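Local coordinates for protein (superoxide dismutase) (Aquifex pyrophilus, PDB 1COJ) that converts superoxide radicals into hydrogen peroxide and molecular oxygen, using one iron ion in each subunit of a homotetramer, at residues A[44-47]-A[53-56]; A[82-87]-A[178-183]; A[99-104]-A[109-114]. All blocks are in the same frame, centred on the assembly; numbering follows the deposited sequence.

Contact 1: residues A[44-47]-A[53-56]; sequences EKLA and DRSK
Arg54 holds Leu46 by a single side-chain-to-backbone hydrogen bond, which ties the connection of the alpha-hairpin domain back onto the C-terminal part of helix 21-47. It illustrates how a long, branched cation can tie a turn together where little apolar surface is shared, since the two segments bury only 85 Å² between them. Arg54 NH2 lies 2.8 Å from Leu46 O, and the bond is fairly straight, with an N-H...O angle of 156°. The guanidinium presents its edge to the carbonyl and keeps the oxygen close to its own plane, while NH2 sits in the carbonyl plane on a lone pair, at a C=O...N angle of 144°. Bends at chi2 and chi3 carry the group across to the helix, and the Leu46 side chain adds a loose touch, its CD1 being 4.4 Å from Arg54 NH2.

The same NH2 also bonds Ala52 O, so two carbonyls grip it, which probably limits rotation of the planar group, and NH1 forms a salt bridge with Glu117 of the second subunit. The arginine thus bonds both within its own chain and across a subunit interface. With an alanine here, Leu46 O would probably lose this donor and Glu117 of the second subunit its cationic mate.

The start of the 3-10 segment 54-56 is shaped by an Asx turn: Asp53 OD1 accepts from Ser55 N at 3.0 Å and from Ser55 OG at 2.7 Å, both on one face of the carboxylate. The other oxygen, Asp53 OD2, takes a salt bridge from Lys56 NZ at 2.8 Å.

Contact 2: residues A[82-87]-A[178-183]; sequences ELYFGM and PPYIDA
The rings of Tyr84 and Tyr180 approach from opposite directions and meet through their hydroxyls, with Tyr84 OH lying at the edge of the Tyr180 ring, near its plane. The Tyr180 ring also meets that of Tyr169, their planes at about 25°. On the helix 63-86 side, Tyr84 CD2 rests 3.7 Å above one face of the Phe85 ring, offset toward the rim, and Phe85 also makes edge-to-face contacts with His27 and Phe28. The pair spans the two domains of the iron/manganese superoxide dismutase fold, the alpha-hairpin and the C-terminal domain, beside the metal site at their junction.

The backbones stay far apart, the nearest CA atoms, those of Tyr84 and Ile181, being 12.7 Å from each other, so two full tyrosine lengths are needed to bridge them. Tyr84 has CG anti to its backbone nitrogen (chi1 172°), which directs the phenol toward helix 177-186.

The contact belongs to the second shell of the iron: the Tyr84 side chain is about 6 Å from the ion at the nearest atoms and packs on the ligand Asp163. Tyr180 OH is also hydrogen-bonded to the backbone O of Asp163, which probably helps to position that ligand's main chain. Between the rings, Tyr84 OH and Tyr180 OH stand 2.8 Å apart.

Contact 3: residues A[99-104]-A[109-114]; sequences ALKKKI and GGLDAC
Ile104 fills the inner corner of the tight turn between two consecutive helices of the C-terminal domain, where helix 98-107 gives way almost at once to helix 111-124. Its CG2 methyl does the touching: it lies 3.6 Å from Cys114 CB and, more loosely, 4.3 Å from Leu111 CD1. The same methyl sits against the start of the second helix, 3.5 Å from Gly110 O. With CG2 anti to the backbone nitrogen (CG1 at chi1 -73°), this branch is the one turned into the angle between the helices. Further out, Leu111 lays CD1 against the aliphatic part of Lys101, 3.8 Å from its CG, so that the extended lysine chain serves as apolar surface, while its NZ makes long, weak ion pairs with Glu95 and Glu98.

The turn that sets these residues is held by the backbone. Gly109 N donates to Ile104 O, five residues back, at 3.0 Å. Gly109 leaves the first helix with positive phi and Gly110 occupies the N-cap position of the next; at either one, a CB would jam against the preceding carbonyl oxygen, which would account for two glycines in succession. An outer layer then backs the joint: Leu140 of strand 139-145 packs on Ile104, and Leu100 lies against Phe197 of helix 190-207. Lys103 reaches a salt bridge with Asp107 and a hydrogen bond to Gly138 O.

The new helix opens with Cys114 N bonding Gly110 O, and beside it Asp112 OD1 accepts from Ala113 N at 2.7 Å through a bent bond of 131°.

Overall arrangement
From the N terminus, contact 1 comes first and closes the first part of the connection between helices 21-47 and 63-86, at the far end of the alpha-hairpin domain. It is complete before contact 2 opens at the other end of helix 63-86, and the two lie on opposite sides of the chain's centre, 37 Å apart between centres. Contact 2 encloses the widest span, bringing helix 177-186 back to helix 63-86 and so joining the hairpin to the C-terminal domain near the iron. Contact 3 falls within that span as a local turn between helices 98-107 and 111-124. Contacts 2 and 3 do not touch, their nearest atoms being about 9 Å apart.

Contact 1: residues A[44-47]-A[53-56]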
# COMPACT_ATOMS: atom_id res chain seq x y z
N GLU A 44 -3.75 -23.89 -5.84
CA GLU A 44 -4.78 -24.72 -6.46
C GLU A 44 -5.63 -23.89 -7.42
O GLU A 44 -5.89 -24.32 -8.55
CB GLU A 44 -5.68 -25.34 -5.40
CG GLU A 44 -4.99 -26.29 -4.45
CD GLU A 44 -5.95 -26.85 -3.42
OE1 GLU A 44 -6.72 -26.05 -2.84
OE2 GLU A 44 -5.94 -28.07 -3.18
N LYS A 45 -6.05 -22.71 -6.97
CA LYS A 45 -6.88 -21.83 -7.79
C LYS A 45 -6.13 -21.26 -8.98
O LYS A 45 -6.70 -21.09 -10.05
CB LYS A 45 -7.49 -20.74 -6.93
CG LYS A 45 -8.53 -21.30 -5.99
CD LYS A 45 -9.13 -20.27 -5.06
CE LYS A 45 -10.25 -20.90 -4.25
NZ LYS A 45 -10.86 -19.97 -3.26
N LEU A 46 -4.84 -21.02 -8.79
CA LEU A 46 -3.99 -20.49 -9.85
C LEU A 46 -3.80 -21.57 -10.93
O LEU A 46 -3.64 -21.26 -12.11
CB LEU A 46 -2.65 -20.08 -9.24
CG LEU A 46 -2.01 -18.73 -9.57
CD1 LEU A 46 -3.04 -17.69 -9.97
CD2 LEU A 46 -1.21 -18.28 -8.36
N ALA A 47 -3.83 -22.84 -10.53
CA ALA A 47 -3.67 -23.96 -11.47
C ALA A 47 -4.91 -24.16 -12.35
O ALA A 47 -4.84 -24.81 -13.40
CB ALA A 47 -3.35 -25.24 -10.70
N ASP A 53 -8.47 -17.17 -15.16
CA ASP A 53 -8.36 -17.02 -16.59
C ASP A 53 -7.33 -15.96 -16.95
O ASP A 53 -7.56 -14.77 -16.73
CB ASP A 53 -9.72 -16.67 -17.19
CG ASP A 53 -9.75 -16.81 -18.70
OD1 ASP A 53 -8.67 -16.78 -19.33
OD2 ASP A 53 -10.84 -16.97 -19.27
N ARG A 54 -6.23 -16.39 -17.55
CA ARG A 54 -5.16 -15.48 -17.94
C ARG A 54 -5.57 -14.48 -19.02
O ARG A 54 -5.06 -13.36 -19.03
CB ARG A 54 -3.93 -16.27 -18.39
CG ARG A 54 -2.78 -16.21 -17.39
CD ARG A 54 -2.41 -17.55 -16.79
NE ARG A 54 -3.40 -18.07 -15.85
CZ ARG A 54 -3.11 -18.75 -14.75
NH1 ARG A 54 -1.85 -19.01 -14.42
NH2 ARG A 54 -4.08 -19.23 -13.99
N SER A 55 -6.50 -14.86 -19.89
CA SER A 55 -6.94 -13.96 -20.95
C SER A 55 -7.75 -12.80 -20.41
O SER A 55 -7.93 -11.79 -21.09
CB SER A 55 -7.74 -14.71 -22.02
OG SER A 55 -8.97 -15.19 -21.51
N LYS A 56 -8.25 -12.94 -19.18
CA LYS A 56 -9.03 -11.89 -18.55
C LYS A 56 -8.20 -11.02 -17.61
O LYS A 56 -8.74 -10.19 -16.89
CB LYS A 56 -10.20 -12.49 -17.77
CG LYS A 56 -11.27 -13.14 -18.63
CD LYS A 56 -12.41 -13.66 -17.76
CE LYS A 56 -13.55 -14.23 -18.59
NZ LYS A 56 -13.09 -15.32 -19.50

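Contact 2: residues A[82-87]-A[178-183]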
# COMPACT_ATOMS: atom_id res chain seq x y z
N GLU A 82 9.72 -18.71 8.61
CA GLU A 82 10.66 -19.82 8.71
C GLU A 82 12.07 -19.31 9.02
O GLU A 82 12.81 -19.95 9.78
CB GLU A 82 10.64 -20.66 7.44
CG GLU A 82 9.33 -21.39 7.27
CD GLU A 82 9.32 -22.35 6.10
OE1 GLU A 82 8.36 -23.14 6.01
OE2 GLU A 82 10.25 -22.32 5.26
N LEU A 83 12.42 -18.16 8.46
CA LEU A 83 13.73 -17.56 8.70
C LEU A 83 13.80 -17.01 10.13
O LEU A 83 14.86 -17.03 10.77
CB LEU A 83 13.98 -16.43 7.70
CG LEU A 83 14.19 -16.83 6.23
CD1 LEU A 83 14.10 -15.60 5.34
CD2 LEU A 83 15.55 -17.50 6.07
N TYR A 84 12.66 -16.54 10.62
CA TYR A 84 12.54 -15.98 11.97
C TYR A 84 12.66 -17.07 13.05
O TYR A 84 13.56 -17.02 13.89
CB TYR A 84 11.21 -15.23 12.07
CG TYR A 84 10.83 -14.74 13.45
CD1 TYR A 84 11.44 -13.62 14.00
CD2 TYR A 84 9.80 -15.35 14.16
CE1 TYR A 84 11.03 -13.11 15.24
CE2 TYR A 84 9.39 -14.86 15.40
CZ TYR A 84 10.00 -13.74 15.93
OH TYR A 84 9.53 -13.20 17.10
N PHE A 85 11.76 -18.05 13.02
CA PHE A 85 11.78 -19.13 14.00
C PHE A 85 13.07 -19.93 13.93
O PHE A 85 13.66 -20.28 14.96
CB PHE A 85 10.59 -20.06 13.79
CG PHE A 85 9.26 -19.43 14.09
CD1 PHE A 85 9.03 -18.81 15.32
CD2 PHE A 85 8.22 -19.47 13.16
CE1 PHE A 85 7.80 -18.25 15.61
CE2 PHE A 85 6.98 -18.91 13.44
CZ PHE A 85 6.77 -18.30 14.67
N GLY A 86 13.53 -20.20 12.71
CA GLY A 86 14.74 -20.97 12.50
C GLY A 86 16.03 -20.42 13.09
O GLY A 86 17.00 -21.15 13.26
N MET A 87 16.04 -19.13 13.40
CA MET A 87 17.25 -18.53 13.95
C MET A 87 17.16 -18.23 15.45
O MET A 87 17.98 -17.49 15.98
CB MET A 87 17.63 -17.27 13.18
CG MET A 87 16.65 -16.11 13.31
SD MET A 87 17.22 -14.64 12.47
CE MET A 87 18.45 -14.05 13.61
N PRO A 178 10.13 -2.33 22.39
CA PRO A 178 11.56 -2.35 22.75
C PRO A 178 12.06 -3.56 23.55
O PRO A 178 13.08 -4.16 23.20
CB PRO A 178 11.72 -1.04 23.52
CG PRO A 178 10.77 -0.14 22.82
CD PRO A 178 9.54 -1.01 22.65
N PRO A 179 11.36 -3.93 24.64
CA PRO A 179 11.84 -5.09 25.40
C PRO A 179 11.79 -6.38 24.58
O PRO A 179 12.59 -7.29 24.80
CB PRO A 179 10.90 -5.13 26.60
CG PRO A 179 9.66 -4.46 26.10
CD PRO A 179 10.20 -3.32 25.31
N TYR A 180 10.88 -6.45 23.62
CA TYR A 180 10.76 -7.62 22.75
C TYR A 180 11.97 -7.70 21.83
O TYR A 180 12.53 -8.78 21.62
CB TYR A 180 9.46 -7.56 21.95
CG TYR A 180 9.48 -8.34 20.65
CD1 TYR A 180 9.55 -9.73 20.64
CD2 TYR A 180 9.44 -7.67 19.42
CE1 TYR A 180 9.58 -10.45 19.44
CE2 TYR A 180 9.46 -8.38 18.21
CZ TYR A 180 9.54 -9.76 18.23
OH TYR A 180 9.57 -10.45 17.03
N ILE A 181 12.38 -6.55 21.29
CA ILE A 181 13.54 -6.50 20.40
C ILE A 181 14.79 -6.96 21.15
O ILE A 181 15.60 -7.72 20.62
CB ILE A 181 13.74 -5.09 19.81
CG1 ILE A 181 12.49 -4.67 19.02
CG2 ILE A 181 14.96 -5.07 18.90
CD1 ILE A 181 12.46 -3.20 18.63
N ASP A 182 14.93 -6.52 22.40
CA ASP A 182 16.08 -6.91 23.21
C ASP A 182 16.06 -8.43 23.43
O ASP A 182 17.09 -9.09 23.30
CB ASP A 182 16.07 -6.20 24.57
CG ASP A 182 16.34 -4.71 24.46
OD1 ASP A 182 17.05 -4.30 23.52
OD2 ASP A 182 15.85 -3.95 25.32
N ALA A 183 14.88 -8.97 23.72
CA ALA A 183 14.72 -10.40 23.95
C ALA A 183 15.10 -11.18 22.69
O ALA A 183 15.75 -12.21 22.77
CB ALA A 183 13.30 -10.72 24.38

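Contact 3: residues A[99-104]-A[109-114]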
# COMPACT_ATOMS: atom_id res chain seq x y z
N ALA A 99 34.31 -13.07 9.51
CA ALA A 99 33.97 -12.61 8.18
C ALA A 99 32.73 -11.71 8.23
O ALA A 99 32.69 -10.65 7.60
CB ALA A 99 33.72 -13.79 7.25
N LEU A 100 31.73 -12.13 9.01
CA LEU A 100 30.50 -11.35 9.15
C LEU A 100 30.79 -10.02 9.83
O LEU A 100 30.34 -8.97 9.36
CB LEU A 100 29.45 -12.14 9.94
CG LEU A 100 28.14 -11.40 10.22
CD1 LEU A 100 27.48 -10.94 8.92
CD2 LEU A 100 27.19 -12.29 11.01
N LYS A 101 31.57 -10.05 10.90
CA LYS A 101 31.91 -8.83 11.63
C LYS A 101 32.65 -7.83 10.75
O LYS A 101 32.38 -6.63 10.82
CB LYS A 101 32.77 -9.16 12.85
CG LYS A 101 32.04 -9.90 13.95
CD LYS A 101 33.02 -10.26 15.06
CE LYS A 101 32.35 -11.09 16.14
NZ LYS A 101 33.35 -11.61 17.11
N LYS A 102 33.54 -8.32 9.90
CA LYS A 102 34.31 -7.45 9.03
C LYS A 102 33.44 -6.76 7.98
O LYS A 102 33.61 -5.57 7.72
CB LYS A 102 35.44 -8.23 8.35
CG LYS A 102 36.47 -7.36 7.64
CD LYS A 102 37.12 -6.34 8.58
CE LYS A 102 37.87 -7.01 9.73
NZ LYS A 102 38.46 -6.02 10.68
N LYS A 103 32.52 -7.51 7.40
CA LYS A 103 31.62 -6.97 6.38
C LYS A 103 30.71 -5.90 7.01
O LYS A 103 30.50 -4.84 6.43
CB LYS A 103 30.76 -8.09 5.79
CG LYS A 103 29.99 -7.70 4.53
CD LYS A 103 30.68 -8.23 3.29
CE LYS A 103 29.93 -7.87 2.01
NZ LYS A 103 30.11 -6.45 1.63
N ILE A 104 30.19 -6.20 8.20
CA ILE A 104 29.33 -5.27 8.92
C ILE A 104 30.11 -4.00 9.22
O ILE A 104 29.58 -2.88 9.13
CB ILE A 104 28.83 -5.88 10.26
CG1 ILE A 104 27.78 -6.96 9.99
CG2 ILE A 104 28.29 -4.80 11.19
CD1 ILE A 104 27.29 -7.66 11.24
N GLY A 109 29.50 0.08 9.64
CA GLY A 109 30.30 0.91 10.53
C GLY A 109 30.75 0.18 11.78
O GLY A 109 31.61 0.66 12.51
N GLY A 110 30.15 -0.97 12.05
CA GLY A 110 30.53 -1.73 13.23
C GLY A 110 29.34 -2.45 13.83
O GLY A 110 28.20 -2.13 13.50
N LEU A 111 29.61 -3.40 14.72
CA LEU A 111 28.55 -4.16 15.38
C LEU A 111 27.63 -3.23 16.14
O LEU A 111 26.41 -3.40 16.12
CB LEU A 111 29.12 -5.22 16.32
CG LEU A 111 29.27 -6.65 15.78
CD1 LEU A 111 30.16 -6.65 14.55
CD2 LEU A 111 29.85 -7.55 16.86
N ASP A 112 28.21 -2.24 16.80
CA ASP A 112 27.44 -1.28 17.56
C ASP A 112 26.48 -0.49 16.68
O ASP A 112 25.30 -0.35 17.00
CB ASP A 112 28.34 -0.34 18.38
CG ASP A 112 29.50 0.27 17.57
OD1 ASP A 112 29.58 0.08 16.34
OD2 ASP A 112 30.34 0.95 18.19
N ALA A 113 26.98 -0.03 15.54
CA ALA A 113 26.17 0.74 14.60
C ALA A 113 25.08 -0.14 14.01
O ALA A 113 23.94 0.29 13.87
CB ALA A 113 27.06 1.30 13.50
N CYS A 114 25.43 -1.39 13.70
CA CYS A 114 24.48 -2.34 13.11
C CYS A 114 23.33 -2.69 14.05
O CYS A 114 22.17 -2.70 13.65
CB CYS A 114 25.21 -3.61 12.66
SG CYS A 114 24.21 -4.78 11.70